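Local coordinates for kelch domain-containing protein (Colletotrichum graminicola M1.001, PDB 5C92) that probably oxidises alcohols with the help of copper, as a secreted fungal relative of galactose oxidase, at residues F280-V285 against S419-T424; G295-M300 against P331-S336. All coordinates share one frame; numbering follows the deposited sequence.

Contact 1 (F280-V285 against S419-T424); sequences FANAVV and SATTHT. With CU1 (copper (I) ion), chain D.
The carboxamide of N282 is the flat group that faces across this contact, and it meets T421 at its oxygen: OD1 lies 3.8 Å from T421 OG1, with two waters filling the bridge. The other flat group, the imidazole of H423, has T422 CB at its edge, in the ring plane; one further out, the F280 ring, stands edge-to-face with Y334. N282 CG lies anti to its own carbonyl carbon (chi1 -70°), which brings OD1 near T421 OG1 and T424 CA, where both waters reach it. No direct hydrogen bond joins the two segments. Instead OD1 accepts a hydrogen bond from each water, at 2.8 Å (water 1) and 2.7 Å (water 2), and both waters also donate to T421 OG1. Water 1 in turn accepts from T424 N at 2.8 Å. T421 OG1 is also hydrogen-bonded to V425 O. The apolar part of the contact is T424 CG2, set 3.1 Å from A281 O and 3.7 Å from F280 CA.

The CB bond of H423 leads away from 280-285, and its ring reaches the copper. Its ND1 donates to T422 OG1 at 2.9 Å and 145°, with the hydroxyl tilted 20° out of the ring plane, while NE2 binds copper at 2.1 Å. A hold on each ring nitrogen, by T422 and by the metal, fixes the ring's rotation. H335 and Y120 complete the protein ligands. The strand ending near H423 belongs to the C-terminal early-set domain, and as in galactose oxidase this domain supplies one copper histidine to the propeller. The chemistry implies a hydrated seam: water 1 ties T424 N, next to the copper histidine, to the N282 side chain, and water 2 joins N282 OD1 to T421 OG1.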
ATOM      1  N   PHE A 280      12.554   4.838  -4.573  1.00 17.81           N
ATOM      2  CA  PHE A 280      11.377   4.713  -5.465  1.00 19.75           C
ATOM      3  C   PHE A 280      10.974   3.261  -5.807  1.00 20.33           C
ATOM      4  O   PHE A 280      10.124   3.061  -6.653  1.00 20.18           O
ATOM      5  CB  PHE A 280      11.499   5.527  -6.754  1.00 17.00           C
ATOM      6  CG  PHE A 280      12.005   6.922  -6.551  1.00 18.96           C
ATOM      7  CD1 PHE A 280      11.412   7.775  -5.642  1.00 20.94           C
ATOM      8  CD2 PHE A 280      13.063   7.405  -7.323  1.00 20.03           C
ATOM      9  CE1 PHE A 280      11.878   9.077  -5.485  1.00 20.96           C
ATOM     10  CE2 PHE A 280      13.534   8.689  -7.152  1.00 18.63           C
ATOM     11  CZ  PHE A 280      12.972   9.503  -6.190  1.00 19.72           C
ATOM     12  N   ALA A 281      11.332   2.326  -4.932  1.00 20.84           N
ATOM     13  CA  ALA A 281      10.848   0.940  -4.996  1.00 19.89           C
ATOM     14  C   ALA A 281       9.447   0.847  -4.402  1.00 21.16           C
ATOM     15  O   ALA A 281       8.907   1.821  -3.872  1.00 19.29           O
ATOM     16  CB  ALA A 281      11.790   0.048  -4.235  1.00 19.61           C
ATOM     17  N   ASN A 282       8.882  -0.339  -4.510  1.00 20.03           N
ATOM     18  CA  ASN A 282       7.624  -0.682  -3.851  1.00 22.00           C
ATOM     19  C   ASN A 282       7.877  -1.969  -3.123  1.00 18.56           C
ATOM     20  O   ASN A 282       8.653  -2.809  -3.596  1.00 20.69           O
ATOM     21  CB  ASN A 282       6.483  -0.891  -4.897  1.00 23.22           C
ATOM     22  CG  ASN A 282       6.058   0.397  -5.550  1.00 20.37           C
ATOM     23  OD1 ASN A 282       5.121   1.020  -5.113  1.00 21.76           O
ATOM     24  ND2 ASN A 282       6.773   0.813  -6.596  1.00 21.72           N
ATOM     25  N   ALA A 283       7.210  -2.118  -1.996  1.00 18.88           N
ATOM     26  CA  ALA A 283       7.219  -3.325  -1.192  1.00 22.37           C
ATOM     27  C   ALA A 283       5.811  -3.851  -1.021  1.00 21.60           C
ATOM     28  O   ALA A 283       4.916  -3.110  -0.607  1.00 24.41           O
ATOM     29  CB  ALA A 283       7.810  -3.062   0.178  1.00 23.68           C
ATOM     30  N   VAL A 284       5.671  -5.156  -1.209  1.00 18.34           N
ATOM     31  CA  VAL A 284       4.367  -5.830  -1.179  1.00 22.00           C
ATOM     32  C   VAL A 284       4.444  -7.059  -0.230  1.00 20.21           C
ATOM     33  O   VAL A 284       5.286  -7.920  -0.428  1.00 20.56           O
ATOM     34  CB  VAL A 284       3.944  -6.277  -2.573  1.00 22.35           C
ATOM     35  CG1 VAL A 284       2.645  -7.060  -2.543  1.00 26.20           C
ATOM     36  CG2 VAL A 284       3.807  -5.070  -3.474  1.00 24.66           C
ATOM     37  N   VAL A 285       3.595  -7.082   0.806  1.00 21.55           N
ATOM     38  CA  VAL A 285       3.418  -8.289   1.659  1.00 22.57           C
ATOM     39  C   VAL A 285       2.455  -9.324   1.051  1.00 23.67           C
ATOM     40  O   VAL A 285       1.438  -8.980   0.456  1.00 23.77           O
ATOM     41  CB  VAL A 285       3.012  -7.905   3.082  1.00 22.98           C
ATOM     42  CG1 VAL A 285       1.616  -7.263   3.148  1.00 25.21           C
ATOM     43  CG2 VAL A 285       3.146  -9.127   3.984  1.00 26.17           C
ATOM     44  N   SER A 419      -5.683  -2.716  -0.668  1.00 22.31           N
ATOM     45  CA  SER A 419      -4.813  -1.548  -0.644  1.00 22.38           C
ATOM     46  C   SER A 419      -4.654  -0.864  -1.993  1.00 24.07           C
ATOM     47  O   SER A 419      -5.273  -1.238  -3.014  1.00 23.79           O
ATOM     48  CB  SER A 419      -3.443  -1.922  -0.027  1.00 23.33           C
ATOM     49  OG  SER A 419      -2.677  -2.708  -0.952  1.00 25.16           O
ATOM     50  N   ALA A 420      -3.931   0.231  -1.958  1.00 23.64           N
ATOM     51  CA  ALA A 420      -3.706   1.098  -3.119  1.00 25.39           C
ATOM     52  C   ALA A 420      -2.357   1.766  -2.944  1.00 24.59           C
ATOM     53  O   ALA A 420      -1.881   1.905  -1.800  1.00 21.36           O
ATOM     54  CB  ALA A 420      -4.764   2.171  -3.178  1.00 23.80           C
ATOM     55  N   THR A 421      -1.750   2.214  -4.027  1.00 19.85           N
ATOM     56  CA  THR A 421      -0.419   2.798  -3.874  1.00 23.67           C
ATOM     57  C   THR A 421      -0.108   3.783  -4.961  1.00 20.78           C
ATOM     58  O   THR A 421      -0.643   3.687  -6.100  1.00 18.16           O
ATOM     59  CB  THR A 421       0.714   1.717  -3.769  1.00 22.55           C
ATOM     60  OG1 THR A 421       1.962   2.328  -3.412  1.00 24.16           O
ATOM     61  CG2 THR A 421       0.916   1.009  -5.050  1.00 25.21           C
ATOM     62  N   THR A 422       0.656   4.790  -4.559  1.00 19.18           N
ATOM     63  CA  THR A 422       1.281   5.757  -5.474  1.00 21.62           C
ATOM     64  C   THR A 422       2.474   6.391  -4.732  1.00 20.20           C
ATOM     65  O   THR A 422       2.451   6.509  -3.485  1.00 20.31           O
ATOM     66  CB  THR A 422       0.274   6.807  -6.022  1.00 23.15           C
ATOM     67  OG1 THR A 422       0.868   7.578  -7.078  1.00 22.77           O
ATOM     68  CG2 THR A 422      -0.219   7.770  -4.961  1.00 25.84           C
ATOM     69  N   HIS A 423       3.556   6.607  -5.464  1.00 19.19           N
ATOM     70  CA  HIS A 423       4.728   7.340  -4.958  1.00 20.66           C
ATOM     71  C   HIS A 423       5.400   6.649  -3.788  1.00 22.01           C
ATOM     72  O   HIS A 423       5.931   7.327  -2.930  1.00 20.05           O
ATOM     73  CB  HIS A 423       4.320   8.767  -4.529  1.00 20.80           C
ATOM     74  CG  HIS A 423       4.058   9.669  -5.675  1.00 25.11           C
ATOM     75  ND1 HIS A 423       2.895   9.609  -6.416  1.00 30.00           N
ATOM     76  CD2 HIS A 423       4.833  10.603  -6.270  1.00 25.86           C
ATOM     77  CE1 HIS A 423       2.941  10.503  -7.386  1.00 29.28           C
ATOM     78  NE2 HIS A 423       4.115  11.098  -7.335  1.00 28.76           N
ATOM     79  N   THR A 424       5.354   5.314  -3.774  1.00 21.13           N
ATOM     80  CA  THR A 424       5.887   4.452  -2.761  1.00 21.84           C
ATOM     81  C   THR A 424       5.012   4.327  -1.519  1.00 21.31           C
ATOM     82  O   THR A 424       5.392   3.600  -0.620  1.00 28.06           O
ATOM     83  CB  THR A 424       7.353   4.768  -2.262  1.00 21.71           C
ATOM     84  OG1 THR A 424       7.389   5.951  -1.422  1.00 22.00           O
ATOM     85  CG2 THR A 424       8.323   4.875  -3.449  1.00 23.88           C
TER
HETATM   86 CU   CU1 D 503       5.068  12.546  -8.600  0.75 43.18          CU
HETATM   87  O   HOH W   1       3.788   3.462  -5.258  1.00 20.37           O
HETATM   88  O   HOH W   2       4.070   0.325  -2.721  1.00 33.36           O

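Contact 2 (G295-M300 against P331-S336); sequences GGMQKM and PRNYHS. With CU1 (copper (I) ion), chain D.
M297 lies across N333, the residue that opens a type II beta turn, N333 to S336, at the copper end of the propeller; the two side chains cross at about a right angle. Followed outward, M297 CB packs 3.8 Å from N333 CG. The chain then continues to SD, which lies 4.0 Å from N333 CB, and a bend at chi3 (-49°) keeps CE over the outer end of the same amide. The methionine side chain thus lies over one face of the N333 carboxamide.

The backbones meet beside this pair. G296 N donates to R332 O at 2.8 Å, with an angle of 171° at the hydrogen. The same oxygen takes a CA-H...O contact from G295 CA at 3.4 Å, a close approach made where no side chain intervenes. Water 3 adds a second bridge, accepting from R332 N at 2.9 Å and donating to G296 O. R332 itself turns its guanidinium away, to G350 O and a salt bridge with D364.

The turn presents H335 to the metal, which its NE2 binds at 2.2 Å. Y334, beside it, is not a ligand and bonds through OH to Y120 and Y245; H335 CD2 sits over one face of its ring, offset toward the rim. At the turn's base N333 O accepts two bonds from S336, one from the backbone N and one from OG at 2.8 Å.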
ATOM      1  N   GLY A 295      11.985  -2.861  -7.962  1.00 15.79           N
ATOM      2  CA  GLY A 295      12.247  -1.572  -8.586  1.00 16.53           C
ATOM      3  C   GLY A 295      13.200  -0.735  -7.819  1.00 18.57           C
ATOM      4  O   GLY A 295      13.963  -1.222  -6.916  1.00 18.53           O
ATOM      5  N   GLY A 296      13.077   0.556  -8.083  1.00 19.05           N
ATOM      6  CA  GLY A 296      13.940   1.555  -7.468  1.00 19.75           C
ATOM      7  C   GLY A 296      15.248   1.745  -8.166  1.00 17.05           C
ATOM      8  O   GLY A 296      15.640   0.958  -9.003  1.00 20.67           O
ATOM      9  N   MET A 297      15.911   2.826  -7.812  1.00 19.43           N
ATOM     10  CA  MET A 297      17.190   3.172  -8.404  1.00 20.09           C
ATOM     11  C   MET A 297      18.211   3.498  -7.319  1.00 20.58           C
ATOM     12  O   MET A 297      17.851   3.699  -6.134  1.00 19.42           O
ATOM     13  CB  MET A 297      16.999   4.384  -9.317  1.00 22.04           C
ATOM     14  CG  MET A 297      16.597   5.653  -8.571  1.00 20.20           C
ATOM     15  SD  MET A 297      15.826   6.922  -9.586  1.00 22.66           S
ATOM     16  CE  MET A 297      16.945   7.038 -10.998  1.00 21.69           C
ATOM     17  N   GLN A 298      19.461   3.640  -7.754  1.00 20.56           N
ATOM     18  CA  GLN A 298      20.592   3.904  -6.859  1.00 24.67           C
ATOM     19  C   GLN A 298      20.743   5.372  -6.578  1.00 24.03           C
ATOM     20  O   GLN A 298      20.422   5.807  -5.486  1.00 30.65           O
ATOM     21  CB  GLN A 298      21.864   3.333  -7.438  1.00 22.49           C
ATOM     22  CG  GLN A 298      21.780   1.841  -7.554  1.00 29.07           C
ATOM     23  CD  GLN A 298      23.033   1.255  -8.135  1.00 32.35           C
ATOM     24  OE1 GLN A 298      23.294   1.383  -9.297  1.00 39.94           O
ATOM     25  NE2 GLN A 298      23.824   0.685  -7.304  1.00 33.71           N
ATOM     26  N   LYS A 299      21.072   6.185  -7.578  1.00 24.66           N
ATOM     27  CA  LYS A 299      21.133   7.638  -7.309  1.00 23.86           C
ATOM     28  C   LYS A 299      19.806   8.230  -7.747  1.00 22.61           C
ATOM     29  O   LYS A 299      19.440   8.134  -8.938  1.00 25.65           O
ATOM     30  CB  LYS A 299      22.310   8.378  -7.992  1.00 30.77           C
ATOM     31  CG  LYS A 299      22.233   9.883  -7.589  1.00 36.06           C
ATOM     32  CD  LYS A 299      23.469  10.692  -7.727  0.85 38.66           C
ATOM     33  CE  LYS A 299      24.508  10.324  -6.710  0.80 37.85           C
ATOM     34  NZ  LYS A 299      25.599  11.277  -6.984  0.70 42.77           N
ATOM     35  N   MET A 300      19.125   8.890  -6.822  1.00 18.53           N
ATOM     36  CA  MET A 300      17.725   9.227  -6.998  1.00 21.22           C
ATOM     37  C   MET A 300      17.497  10.513  -7.779  1.00 26.38           C
ATOM     38  O   MET A 300      17.951  11.580  -7.406  1.00 26.95           O
ATOM     39  CB  MET A 300      17.047   9.291  -5.635  1.00 21.70           C
ATOM     40  CG  MET A 300      17.099   7.938  -4.917  1.00 25.20           C
ATOM     41  SD  MET A 300      16.722   8.014  -3.161  1.00 23.05           S
ATOM     42  CE  MET A 300      15.048   8.649  -3.133  1.00 26.46           C
ATOM     43  N   PRO A 331      13.086  -0.385 -16.338  1.00 24.24           N
ATOM     44  CA  PRO A 331      13.248   0.224 -15.005  1.00 22.34           C
ATOM     45  C   PRO A 331      11.901   0.539 -14.364  1.00 24.46           C
ATOM     46  O   PRO A 331      10.989   0.991 -15.052  1.00 24.61           O
ATOM     47  CB  PRO A 331      13.996   1.545 -15.297  1.00 23.41           C
ATOM     48  CG  PRO A 331      14.742   1.250 -16.574  1.00 29.77           C
ATOM     49  CD  PRO A 331      13.730   0.431 -17.375  1.00 28.42           C
ATOM     50  N   ARG A 332      11.847   0.483 -13.043  1.00 20.02           N
ATOM     51  CA  ARG A 332      10.652   0.774 -12.308  1.00 19.67           C
ATOM     52  C   ARG A 332      11.095   1.728 -11.240  1.00 22.42           C
ATOM     53  O   ARG A 332      11.322   1.351 -10.056  1.00 18.93           O
ATOM     54  CB  ARG A 332       9.998  -0.497 -11.732  1.00 20.55           C
ATOM     55  CG  ARG A 332       9.547  -1.565 -12.736  1.00 23.80           C
ATOM     56  CD  ARG A 332       8.431  -1.070 -13.655  1.00 24.75           C
ATOM     57  NE  ARG A 332       8.108  -2.089 -14.647  1.00 27.30           N
ATOM     58  CZ  ARG A 332       7.569  -1.841 -15.847  1.00 23.69           C
ATOM     59  NH1 ARG A 332       7.235  -0.586 -16.199  1.00 29.72           N
ATOM     60  NH2 ARG A 332       7.343  -2.855 -16.687  1.00 24.66           N
ATOM     61  N   ASN A 333      11.285   2.976 -11.676  1.00 18.46           N
ATOM     62  CA  ASN A 333      11.890   3.993 -10.806  1.00 20.08           C
ATOM     63  C   ASN A 333      10.780   4.962 -10.298  1.00 18.16           C
ATOM     64  O   ASN A 333       9.730   4.518  -9.862  1.00 18.40           O
ATOM     65  CB  ASN A 333      13.045   4.736 -11.485  1.00 19.57           C
ATOM     66  CG  ASN A 333      14.249   3.850 -11.824  1.00 19.61           C
ATOM     67  OD1 ASN A 333      15.098   4.275 -12.608  1.00 27.22           O
ATOM     68  ND2 ASN A 333      14.364   2.681 -11.235  1.00 16.54           N
ATOM     69  N   TYR A 334      10.998   6.267 -10.380  1.00 19.12           N
ATOM     70  CA  TYR A 334      10.001   7.218  -9.930  1.00 19.17           C
ATOM     71  C   TYR A 334       8.684   6.954 -10.637  1.00 17.32           C
ATOM     72  O   TYR A 334       8.669   6.817 -11.849  1.00 18.47           O
ATOM     73  CB  TYR A 334      10.415   8.660 -10.248  1.00 19.40           C
ATOM     74  CG  TYR A 334       9.621   9.696  -9.531  1.00 19.88           C
ATOM     75  CD1 TYR A 334       9.487   9.655  -8.137  1.00 21.08           C
ATOM     76  CD2 TYR A 334       9.045  10.760 -10.201  1.00 25.31           C
ATOM     77  CE1 TYR A 334       8.782  10.630  -7.453  1.00 24.19           C
ATOM     78  CE2 TYR A 334       8.360  11.778  -9.489  1.00 25.69           C
ATOM     79  CZ  TYR A 334       8.269  11.709  -8.123  1.00 23.73           C
ATOM     80  OH  TYR A 334       7.620  12.667  -7.407  1.00 28.82           O
ATOM     81  N   HIS A 335       7.602   7.095  -9.895  1.00 18.24           N
ATOM     82  CA  HIS A 335       6.225   6.840 -10.393  1.00 21.46           C
ATOM     83  C   HIS A 335       5.863   5.382 -10.796  1.00 21.24           C
ATOM     84  O   HIS A 335       4.910   5.167 -11.565  1.00 19.93           O
ATOM     85  CB  HIS A 335       5.942   7.759 -11.577  1.00 23.03           C
ATOM     86  CG  HIS A 335       5.707   9.170 -11.199  1.00 20.28           C
ATOM     87  ND1 HIS A 335       5.752  10.185 -12.121  1.00 26.41           N
ATOM     88  CD2 HIS A 335       5.409   9.743 -10.011  1.00 23.68           C
ATOM     89  CE1 HIS A 335       5.525  11.335 -11.513  1.00 24.05           C
ATOM     90  NE2 HIS A 335       5.281  11.089 -10.244  1.00 27.74           N
ATOM     91  N   SER A 336       6.680   4.420 -10.360  1.00 20.92           N
ATOM     92  CA  SER A 336       6.390   3.003 -10.486  1.00 19.93           C
ATOM     93  C   SER A 336       5.463   2.557  -9.369  1.00 20.71           C
ATOM     94  O   SER A 336       5.377   3.202  -8.311  1.00 21.01           O
ATOM     95  CB  SER A 336       7.691   2.162 -10.506  1.00 21.52           C
ATOM     96  OG  SER A 336       8.417   2.149  -9.267  1.00 19.88           O
TER
HETATM   97 CU   CU1 D 503       5.068  12.546  -8.600  0.75 43.18          CU
HETATM   98  O   HOH W   3      14.149  -0.170 -11.442  1.00 18.36           O

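In the fold
From the N terminus, the chain first reaches 280-285, the start of a four-stranded propeller blade, and the early-set segment 419-424 comes back to it much later. Within that long excursion contact 2 closes a shorter loop: 295-300 leaves strand 291-294, the blade's two outer strands follow, and 331-336 leads into strand 336-340 of the next blade. The contacts therefore nest and do not cross. Contact 2 joins neighbouring blades, whereas contact 1 joins the propeller to the early-set domain. They touch directly, with F280 CD2 3.6 Å from M297 SD, and they converge on one copper, to which each contributes a histidine, H423 and H335.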